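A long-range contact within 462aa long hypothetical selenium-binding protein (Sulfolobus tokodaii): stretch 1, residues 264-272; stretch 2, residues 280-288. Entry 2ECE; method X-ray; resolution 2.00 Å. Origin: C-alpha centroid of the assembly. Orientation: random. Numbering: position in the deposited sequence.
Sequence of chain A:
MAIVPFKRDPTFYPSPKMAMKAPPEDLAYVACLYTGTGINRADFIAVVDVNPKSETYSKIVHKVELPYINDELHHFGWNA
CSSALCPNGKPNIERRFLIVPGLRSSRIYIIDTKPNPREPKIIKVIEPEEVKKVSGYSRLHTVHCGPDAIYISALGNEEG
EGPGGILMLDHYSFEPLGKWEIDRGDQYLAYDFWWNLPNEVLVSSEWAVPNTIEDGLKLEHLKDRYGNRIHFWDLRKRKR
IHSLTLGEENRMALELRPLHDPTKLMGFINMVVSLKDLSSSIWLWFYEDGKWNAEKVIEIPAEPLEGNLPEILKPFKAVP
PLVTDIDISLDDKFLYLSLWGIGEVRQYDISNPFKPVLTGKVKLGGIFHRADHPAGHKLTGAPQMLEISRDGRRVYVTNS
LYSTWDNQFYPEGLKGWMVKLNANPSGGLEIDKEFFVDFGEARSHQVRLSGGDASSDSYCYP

Stretch 1 (264-272) KLMGFINMV
Stretch 2 (280-288) SSIWLWFYE

How do the two stretches lie against each other? Strand 266-272 and strand 280-288 run antiparallel, their directions 155° apart and their axes 4.7 Å apart at the closest. Met266 faces Phe286, Phe268 faces Leu284 and Asn270 faces Ile282 as non-hydrogen-bonded pairs, with CA-CA distances of 4.1, 4.6 and 4.6 Å. Alternating with them are the hydrogen-bonded pairs Gly267-Trp285, Ile269-Trp283 and Met271-Ser281, with CA-CA distances of 5.6, 5.4 and 5.3 Å. Most phi/psi values are ordinary for extended chain, but Gly267 is almost flat at -180/-179, and Val272 departs from extended values at -62/-48.

What ties the backbones together? Gly267 N to Trp285 O is 3.0 Å and Trp285 N to Gly267 O 2.9 Å. Ile269 N reaches Trp283 O at 3.0 Å in a weak bond, bent to 135°, whereas Trp283 N to Ile269 O, at 2.8 Å, is nearly straight. Met271 N to Ser281 O is 2.8 Å, and Ser281 N to Met271 O 3.1 Å. At one end Tyr287 N donates to Leu265 O at 3.0 Å; at the other the side chain of Ser280 (chi1 m) takes over, its OG donating to Val272 O at 2.5 Å.

Which hollow receives the large ring of Trp285? It lies over Gly267, where the absence of a side chain leaves room. With chi1 43° and chi2 -87°, the indole folds across the neighbouring strand, and Gly267 CA sits 3.8 Å from the centroid of the Trp285 six-membered ring, over its face. A CB on Gly267 would fall 2.5 Å from Trp285 CZ2, a clash. The ring's edge is used too: Trp285 NE1 donates to Phe268 O at 3.2 Å, and Ile269 CG2 approaches Trp285 CD1 at 4.3 Å. On this same face Ile269 (t, t) packs CG2 against Trp283 CB at 3.9 Å. Met271 (m, m, m) brings CG to 3.6 Å from Trp283 CD1, while Trp283 (-67°, 67°) donates from NE1 to Ser281 OG (chi1 p) at 2.9 Å.

What fills the face carrying Met266, Phe268 and Asn270? Here the bump is Leu284 (t, p), whose CD1 stands 4.0 Å from the centroid of the Phe268 ring, over one face. Phe268 (-59°, 84°) also meets Ile282 (m, m), CD2 to CG2 at 3.7 Å. Ile282 CD1 reaches Asn270 CB (chi1 p) at 3.5 Å. Met266 (p, t, p) sets its CB 3.6 Å from Phe286 CB, but the Phe286 ring (59°, 97°) leads away from the neighbouring strand.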

# COMPACT_ATOMS: atom_id res chain seq x y z
N LYS A 264 -13.59 -13.10 10.60
CA LYS A 264 -13.13 -12.11 11.57
C LYS A 264 -13.50 -10.70 11.12
O LYS A 264 -13.06 -10.25 10.06
CB LYS A 264 -11.61 -12.19 11.71
CG LYS A 264 -11.09 -13.56 12.11
CD LYS A 264 -11.28 -13.83 13.60
CE LYS A 264 -10.56 -15.10 14.04
NZ LYS A 264 -11.21 -16.34 13.51
N LEU A 265 -14.28 -10.00 11.92
CA LEU A 265 -14.65 -8.66 11.51
C LEU A 265 -13.81 -7.60 12.16
O LEU A 265 -14.28 -6.80 12.97
CB LEU A 265 -16.12 -8.39 11.76
CG LEU A 265 -16.90 -9.01 10.61
CD1 LEU A 265 -17.45 -10.36 11.02
CD2 LEU A 265 -17.98 -8.05 10.18
N MET A 266 -12.54 -7.61 11.78
CA MET A 266 -11.58 -6.67 12.30
C MET A 266 -10.40 -6.53 11.36
O MET A 266 -10.26 -7.28 10.38
CB MET A 266 -11.09 -7.13 13.67
CG MET A 266 -10.54 -8.55 13.68
SD MET A 266 -9.88 -8.98 15.32
CE MET A 266 -11.41 -9.12 16.24
N GLY A 267 -9.55 -5.57 11.68
CA GLY A 267 -8.37 -5.29 10.90
C GLY A 267 -7.62 -4.14 11.53
O GLY A 267 -8.05 -3.60 12.56
N PHE A 268 -6.51 -3.75 10.91
CA PHE A 268 -5.69 -2.66 11.43
C PHE A 268 -5.57 -1.47 10.48
O PHE A 268 -5.96 -1.54 9.31
CB PHE A 268 -4.27 -3.15 11.73
CG PHE A 268 -4.21 -4.28 12.73
CD1 PHE A 268 -4.39 -5.60 12.33
CD2 PHE A 268 -3.96 -4.01 14.08
CE1 PHE A 268 -4.34 -6.64 13.26
CE2 PHE A 268 -3.90 -5.05 15.02
CZ PHE A 268 -4.09 -6.37 14.61
N ILE A 269 -5.04 -0.38 11.03
CA ILE A 269 -4.78 0.84 10.27
C ILE A 269 -3.73 1.64 11.02
O ILE A 269 -3.69 1.65 12.25
CB ILE A 269 -6.04 1.73 10.08
CG1 ILE A 269 -5.69 2.91 9.17
CG2 ILE A 269 -6.54 2.25 11.42
CD1 ILE A 269 -6.89 3.78 8.77
N ASN A 270 -2.86 2.30 10.26
CA ASN A 270 -1.81 3.11 10.85
C ASN A 270 -2.13 4.60 10.81
O ASN A 270 -2.66 5.11 9.81
CB ASN A 270 -0.48 2.85 10.13
CG ASN A 270 -0.54 3.16 8.63
OD1 ASN A 270 -1.42 2.67 7.91
ND2 ASN A 270 0.40 3.95 8.15
N MET A 271 -1.85 5.27 11.91
CA MET A 271 -2.02 6.72 12.02
C MET A 271 -0.56 7.15 12.01
O MET A 271 0.19 6.83 12.93
CB MET A 271 -2.68 7.11 13.35
CG MET A 271 -4.17 6.87 13.40
SD MET A 271 -5.06 7.50 11.93
CE MET A 271 -4.73 9.24 12.01
N VAL A 272 -0.17 7.88 10.97
CA VAL A 272 1.22 8.29 10.81
C VAL A 272 1.84 9.21 11.87
O VAL A 272 2.95 8.94 12.34
CB VAL A 272 1.45 8.95 9.43
CG1 VAL A 272 2.92 9.34 9.27
CG2 VAL A 272 1.04 7.98 8.32
N SER A 280 3.62 7.53 16.22
CA SER A 280 2.79 6.82 15.25
C SER A 280 2.01 5.82 16.08
O SER A 280 2.44 5.43 17.17
CB SER A 280 3.65 6.08 14.21
OG SER A 280 4.23 6.97 13.27
N SER A 281 0.84 5.42 15.59
CA SER A 281 0.04 4.46 16.33
C SER A 281 -0.71 3.55 15.38
O SER A 281 -1.06 3.94 14.27
CB SER A 281 -0.94 5.17 17.27
OG SER A 281 -1.71 6.15 16.59
N ILE A 282 -0.91 2.31 15.83
CA ILE A 282 -1.64 1.33 15.05
C ILE A 282 -2.96 1.12 15.77
O ILE A 282 -2.99 0.97 16.99
CB ILE A 282 -0.89 -0.01 14.97
CG1 ILE A 282 0.47 0.21 14.28
CG2 ILE A 282 -1.72 -1.03 14.21
CD1 ILE A 282 0.38 0.91 12.93
N TRP A 283 -4.05 1.13 15.01
CA TRP A 283 -5.36 0.97 15.60
C TRP A 283 -6.07 -0.27 15.08
O TRP A 283 -5.97 -0.60 13.90
CB TRP A 283 -6.21 2.21 15.30
CG TRP A 283 -5.74 3.45 15.99
CD1 TRP A 283 -4.57 4.13 15.75
CD2 TRP A 283 -6.42 4.17 17.02
NE1 TRP A 283 -4.49 5.23 16.57
CE2 TRP A 283 -5.61 5.28 17.36
CE3 TRP A 283 -7.64 3.99 17.69
CZ2 TRP A 283 -5.98 6.20 18.34
CZ3 TRP A 283 -8.01 4.91 18.67
CH2 TRP A 283 -7.18 6.00 18.98
N LEU A 284 -6.77 -0.94 15.99
CA LEU A 284 -7.52 -2.14 15.65
C LEU A 284 -9.00 -1.77 15.57
O LEU A 284 -9.58 -1.32 16.55
CB LEU A 284 -7.34 -3.21 16.74
CG LEU A 284 -8.17 -4.49 16.66
CD1 LEU A 284 -7.75 -5.30 15.44
CD2 LEU A 284 -7.98 -5.32 17.93
N TRP A 285 -9.59 -1.92 14.39
CA TRP A 285 -11.01 -1.64 14.24
C TRP A 285 -11.68 -3.01 14.26
O TRP A 285 -11.16 -3.96 13.67
CB TRP A 285 -11.31 -0.89 12.93
CG TRP A 285 -10.59 -1.39 11.69
CD1 TRP A 285 -9.35 -1.01 11.26
CD2 TRP A 285 -11.09 -2.31 10.72
NE1 TRP A 285 -9.05 -1.63 10.07
CE2 TRP A 285 -10.10 -2.43 9.71
CE3 TRP A 285 -12.28 -3.04 10.59
CZ2 TRP A 285 -10.27 -3.26 8.59
CZ3 TRP A 285 -12.45 -3.86 9.48
CH2 TRP A 285 -11.45 -3.96 8.49
N PHE A 286 -12.81 -3.12 14.94
CA PHE A 286 -13.51 -4.39 15.06
C PHE A 286 -15.00 -4.22 15.35
O PHE A 286 -15.42 -3.21 15.92
CB PHE A 286 -12.86 -5.22 16.17
CG PHE A 286 -12.87 -4.54 17.52
CD1 PHE A 286 -13.86 -4.84 18.46
CD2 PHE A 286 -11.91 -3.59 17.85
CE1 PHE A 286 -13.89 -4.20 19.70
CE2 PHE A 286 -11.93 -2.94 19.09
CZ PHE A 286 -12.92 -3.25 20.01
N TYR A 287 -15.80 -5.20 14.95
CA TYR A 287 -17.25 -5.15 15.18
C TYR A 287 -17.59 -6.01 16.39
O TYR A 287 -17.22 -7.18 16.45
CB TYR A 287 -18.01 -5.65 13.95
CG TYR A 287 -19.51 -5.46 14.04
CD1 TYR A 287 -20.34 -6.50 14.48
CD2 TYR A 287 -20.10 -4.25 13.69
CE1 TYR A 287 -21.72 -6.33 14.56
CE2 TYR A 287 -21.48 -4.08 13.76
CZ TYR A 287 -22.29 -5.12 14.20
OH TYR A 287 -23.65 -4.95 14.26
N GLU A 288 -18.31 -5.43 17.33
CA GLU A 288 -18.66 -6.13 18.56
C GLU A 288 -19.86 -5.46 19.23
O GLU A 288 -20.02 -4.24 19.13
CB GLU A 288 -17.45 -6.10 19.49
CG GLU A 288 -17.51 -6.99 20.71
CD GLU A 288 -16.19 -6.97 21.46
OE1 GLU A 288 -16.08 -6.26 22.48
OE2 GLU A 288 -15.25 -7.65 20.99